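Hydratase ChsH1 (Mycobacterium tuberculosis, PDB 4W78) forms with ChsH2 a MaoC-like enoyl-CoA hydratase that adds water to a steroid enoyl-CoA thioester during breakdown of the cholesterol side chain. Local coordinates at residues Q118-V129 with W140-G151. Numbering follows the deposited sequence.
Sequences QVSISAELGDVV and WFINQHIVWQVG
In the antiparallel sheet of this HotDog-family hydratase, strands 119-134 and 139-150 form a long beta hairpin, paired by backbone bonds from Ser120 with Gln149 to Val129 with Phe141. A beta bulge at Gly126 and Asp127 shifts the register by one residue. There Gly126 N donates to Asn143 O (2.7 Å), while Asp127 O takes two bonds from one residue: Asn143 N lies nearly in line with the carbonyl (2.9 Å), and Asn143 ND2 reaches it from above the carbonyl plane (3.1 Å). A chi1 of -66° sets Asn143 CG beside its own backbone N, letting ND2 and N share this oxygen. On the face carrying Ile121 and Trp148, Ile121 CG1 makes a CH-pi contact 4.2 Å from the centroid of the Trp148 five-membered ring, and also meets Ile146 CG2 at 3.5 Å. Trp148 NE1 is hydrogen-bonded to Thr71 OG1. Further along, Val128 CG1 packs on Trp140 CE3 (3.7 Å), next to helices 3-13 and 85-94. At the other end one water bridges Gln118 O and Gly151 N, and a second links Ser120 OG to Gly151 O. The asparagine thus ties the bulge by backbone and side chain together, while apolar packing lines the helix-facing side.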
# COMPACT_ATOMS: atom_id res chain seq x y z
N GLN A 118 -15.70 -13.80 1.30
CA GLN A 118 -15.99 -12.62 0.48
C GLN A 118 -16.98 -11.71 1.19
O GLN A 118 -18.13 -12.08 1.41
CB GLN A 118 -16.58 -13.07 -0.86
CG GLN A 118 -17.16 -11.95 -1.71
CD GLN A 118 -16.09 -11.06 -2.31
OE1 GLN A 118 -15.25 -11.52 -3.10
NE2 GLN A 118 -16.10 -9.78 -1.96
N VAL A 119 -16.54 -10.50 1.54
CA VAL A 119 -17.39 -9.55 2.26
C VAL A 119 -18.10 -8.59 1.30
O VAL A 119 -17.59 -8.28 0.22
CB VAL A 119 -16.53 -8.73 3.26
CG1 VAL A 119 -17.33 -7.66 3.95
CG2 VAL A 119 -15.90 -9.68 4.30
N SER A 120 -19.32 -8.19 1.67
CA SER A 120 -20.01 -7.11 0.96
C SER A 120 -20.37 -6.00 1.94
O SER A 120 -20.42 -6.23 3.14
CB SER A 120 -21.29 -7.63 0.29
OG SER A 120 -22.23 -7.99 1.28
N ILE A 121 -20.62 -4.80 1.42
CA ILE A 121 -20.95 -3.66 2.27
C ILE A 121 -22.24 -2.99 1.81
O ILE A 121 -22.49 -2.88 0.61
CB ILE A 121 -19.79 -2.62 2.27
CG1 ILE A 121 -20.06 -1.46 3.24
CG2 ILE A 121 -19.51 -2.11 0.84
CD1 ILE A 121 -18.89 -0.47 3.34
N SER A 122 -23.04 -2.53 2.78
CA SER A 122 -24.28 -1.79 2.50
C SER A 122 -24.32 -0.62 3.45
O SER A 122 -23.93 -0.75 4.62
CB SER A 122 -25.48 -2.69 2.73
OG SER A 122 -26.71 -2.00 2.55
N ALA A 123 -24.77 0.54 2.96
CA ALA A 123 -24.78 1.76 3.77
C ALA A 123 -26.18 2.34 3.84
O ALA A 123 -26.90 2.39 2.84
CB ALA A 123 -23.82 2.79 3.19
N GLU A 124 -26.57 2.80 5.03
CA GLU A 124 -27.87 3.40 5.27
C GLU A 124 -27.64 4.73 5.97
O GLU A 124 -26.78 4.81 6.85
CB GLU A 124 -28.71 2.48 6.18
CG GLU A 124 -30.11 2.97 6.45
CD GLU A 124 -30.70 2.37 7.70
OE1 GLU A 124 -30.07 2.53 8.76
OE2 GLU A 124 -31.79 1.75 7.64
N LEU A 125 -28.37 5.77 5.58
CA LEU A 125 -28.31 7.06 6.26
C LEU A 125 -29.07 6.98 7.59
O LEU A 125 -30.18 6.43 7.67
CB LEU A 125 -28.88 8.14 5.33
CG LEU A 125 -28.78 9.63 5.65
CD1 LEU A 125 -27.33 10.03 5.80
CD2 LEU A 125 -29.41 10.41 4.52
N GLY A 126 -28.45 7.50 8.65
CA GLY A 126 -29.09 7.62 9.95
C GLY A 126 -29.41 9.07 10.26
O GLY A 126 -29.82 9.82 9.38
N ASP A 127 -29.20 9.49 11.50
CA ASP A 127 -29.57 10.84 11.91
C ASP A 127 -28.81 11.90 11.16
O ASP A 127 -27.60 11.80 11.02
CB ASP A 127 -29.24 11.07 13.37
CG ASP A 127 -30.12 10.34 14.25
OD1 ASP A 127 -31.18 9.94 13.73
OD2 ASP A 127 -29.76 10.16 15.43
N VAL A 128 -29.54 12.92 10.75
CA VAL A 128 -28.94 14.14 10.21
C VAL A 128 -29.44 15.29 11.08
O VAL A 128 -30.63 15.54 11.17
CB VAL A 128 -29.33 14.33 8.75
CG1 VAL A 128 -28.79 15.66 8.22
CG2 VAL A 128 -28.83 13.15 7.93
N VAL A 129 -28.51 15.95 11.76
CA VAL A 129 -28.86 16.88 12.83
C VAL A 129 -28.18 18.21 12.61
O VAL A 129 -26.99 18.27 12.33
CB VAL A 129 -28.42 16.32 14.20
CG1 VAL A 129 -28.68 17.34 15.30
CG2 VAL A 129 -29.13 15.02 14.50
N TRP A 140 -23.68 20.56 10.16
CA TRP A 140 -24.67 19.51 10.33
C TRP A 140 -23.95 18.20 10.57
O TRP A 140 -22.95 17.91 9.91
CB TRP A 140 -25.50 19.36 9.06
CG TRP A 140 -26.49 20.45 8.85
CD1 TRP A 140 -26.22 21.75 8.51
CD2 TRP A 140 -27.91 20.34 8.92
NE1 TRP A 140 -27.39 22.45 8.38
CE2 TRP A 140 -28.44 21.61 8.62
CE3 TRP A 140 -28.78 19.28 9.19
CZ2 TRP A 140 -29.81 21.86 8.60
CZ3 TRP A 140 -30.15 19.53 9.18
CH2 TRP A 140 -30.65 20.81 8.89
N PHE A 141 -24.44 17.40 11.51
CA PHE A 141 -23.87 16.08 11.72
C PHE A 141 -24.65 15.05 10.92
O PHE A 141 -25.88 15.09 10.89
CB PHE A 141 -23.88 15.70 13.20
CG PHE A 141 -22.95 16.54 14.05
CD1 PHE A 141 -21.63 16.17 14.20
CD2 PHE A 141 -23.41 17.67 14.71
CE1 PHE A 141 -20.77 16.92 14.99
CE2 PHE A 141 -22.56 18.43 15.49
CZ PHE A 141 -21.24 18.05 15.63
N ILE A 142 -23.92 14.13 10.29
CA ILE A 142 -24.53 13.09 9.46
C ILE A 142 -24.04 11.73 9.93
O ILE A 142 -22.83 11.47 9.97
CB ILE A 142 -24.12 13.27 7.99
CG1 ILE A 142 -24.70 14.58 7.46
CG2 ILE A 142 -24.63 12.10 7.15
CD1 ILE A 142 -23.67 15.44 6.78
N ASN A 143 -24.98 10.88 10.33
CA ASN A 143 -24.69 9.50 10.72
C ASN A 143 -25.02 8.51 9.63
O ASN A 143 -25.99 8.70 8.87
CB ASN A 143 -25.49 9.13 11.96
CG ASN A 143 -25.07 9.93 13.18
OD1 ASN A 143 -24.21 9.50 13.94
ND2 ASN A 143 -25.67 11.10 13.35
N GLN A 144 -24.23 7.45 9.55
CA GLN A 144 -24.52 6.33 8.64
C GLN A 144 -24.41 5.02 9.40
O GLN A 144 -23.55 4.88 10.28
CB GLN A 144 -23.52 6.30 7.49
CG GLN A 144 -23.71 7.37 6.43
CD GLN A 144 -22.70 7.20 5.32
OE1 GLN A 144 -21.60 7.76 5.38
NE2 GLN A 144 -23.04 6.40 4.33
N HIS A 145 -25.26 4.06 9.06
CA HIS A 145 -25.13 2.70 9.57
C HIS A 145 -24.66 1.81 8.41
O HIS A 145 -25.35 1.67 7.40
CB HIS A 145 -26.44 2.16 10.14
CG HIS A 145 -26.30 0.83 10.83
ND1 HIS A 145 -27.35 -0.06 10.93
CD2 HIS A 145 -25.26 0.23 11.44
CE1 HIS A 145 -26.96 -1.14 11.58
NE2 HIS A 145 -25.70 -0.99 11.91
N ILE A 146 -23.46 1.27 8.57
CA ILE A 146 -22.85 0.40 7.57
C ILE A 146 -22.95 -1.02 8.08
O ILE A 146 -22.70 -1.28 9.26
CB ILE A 146 -21.35 0.73 7.48
CG1 ILE A 146 -21.12 2.21 7.18
CG2 ILE A 146 -20.62 -0.22 6.51
CD1 ILE A 146 -21.95 2.78 6.13
N VAL A 147 -23.30 -1.95 7.20
CA VAL A 147 -23.33 -3.36 7.56
C VAL A 147 -22.50 -4.17 6.56
O VAL A 147 -22.62 -3.96 5.35
CB VAL A 147 -24.76 -3.91 7.64
CG1 VAL A 147 -24.77 -5.38 8.00
CG2 VAL A 147 -25.60 -3.11 8.66
N TRP A 148 -21.65 -5.05 7.07
CA TRP A 148 -20.91 -5.98 6.22
C TRP A 148 -21.48 -7.38 6.37
O TRP A 148 -21.83 -7.82 7.47
CB TRP A 148 -19.43 -6.04 6.59
CG TRP A 148 -18.64 -4.80 6.25
CD1 TRP A 148 -18.02 -4.52 5.06
CD2 TRP A 148 -18.39 -3.68 7.11
NE1 TRP A 148 -17.37 -3.30 5.14
CE2 TRP A 148 -17.59 -2.77 6.39
CE3 TRP A 148 -18.74 -3.37 8.43
CZ2 TRP A 148 -17.15 -1.56 6.93
CZ3 TRP A 148 -18.29 -2.17 8.98
CH2 TRP A 148 -17.51 -1.28 8.23
N GLN A 149 -21.55 -8.08 5.24
CA GLN A 149 -22.06 -9.43 5.19
C GLN A 149 -21.09 -10.37 4.50
O GLN A 149 -20.29 -9.95 3.66
CB GLN A 149 -23.39 -9.45 4.43
CG GLN A 149 -24.48 -8.65 5.10
CD GLN A 149 -25.79 -8.80 4.38
OE1 GLN A 149 -25.94 -8.34 3.25
NE2 GLN A 149 -26.74 -9.48 5.02
N VAL A 150 -21.19 -11.65 4.85
CA VAL A 150 -20.61 -12.71 4.04
C VAL A 150 -21.81 -13.52 3.61
O VAL A 150 -22.48 -14.14 4.44
CB VAL A 150 -19.62 -13.55 4.84
CG1 VAL A 150 -19.19 -14.78 4.03
CG2 VAL A 150 -18.39 -12.71 5.23
N GLY A 151 -22.14 -13.48 2.32
CA GLY A 151 -23.41 -14.02 1.86
C GLY A 151 -24.54 -13.22 2.49
O GLY A 151 -24.56 -11.99 2.42
O HOH W 1 -20.61 -11.66 0.41
O HOH W 2 -22.90 -10.57 0.84
O HOH W 3 -23.78 -5.75 3.18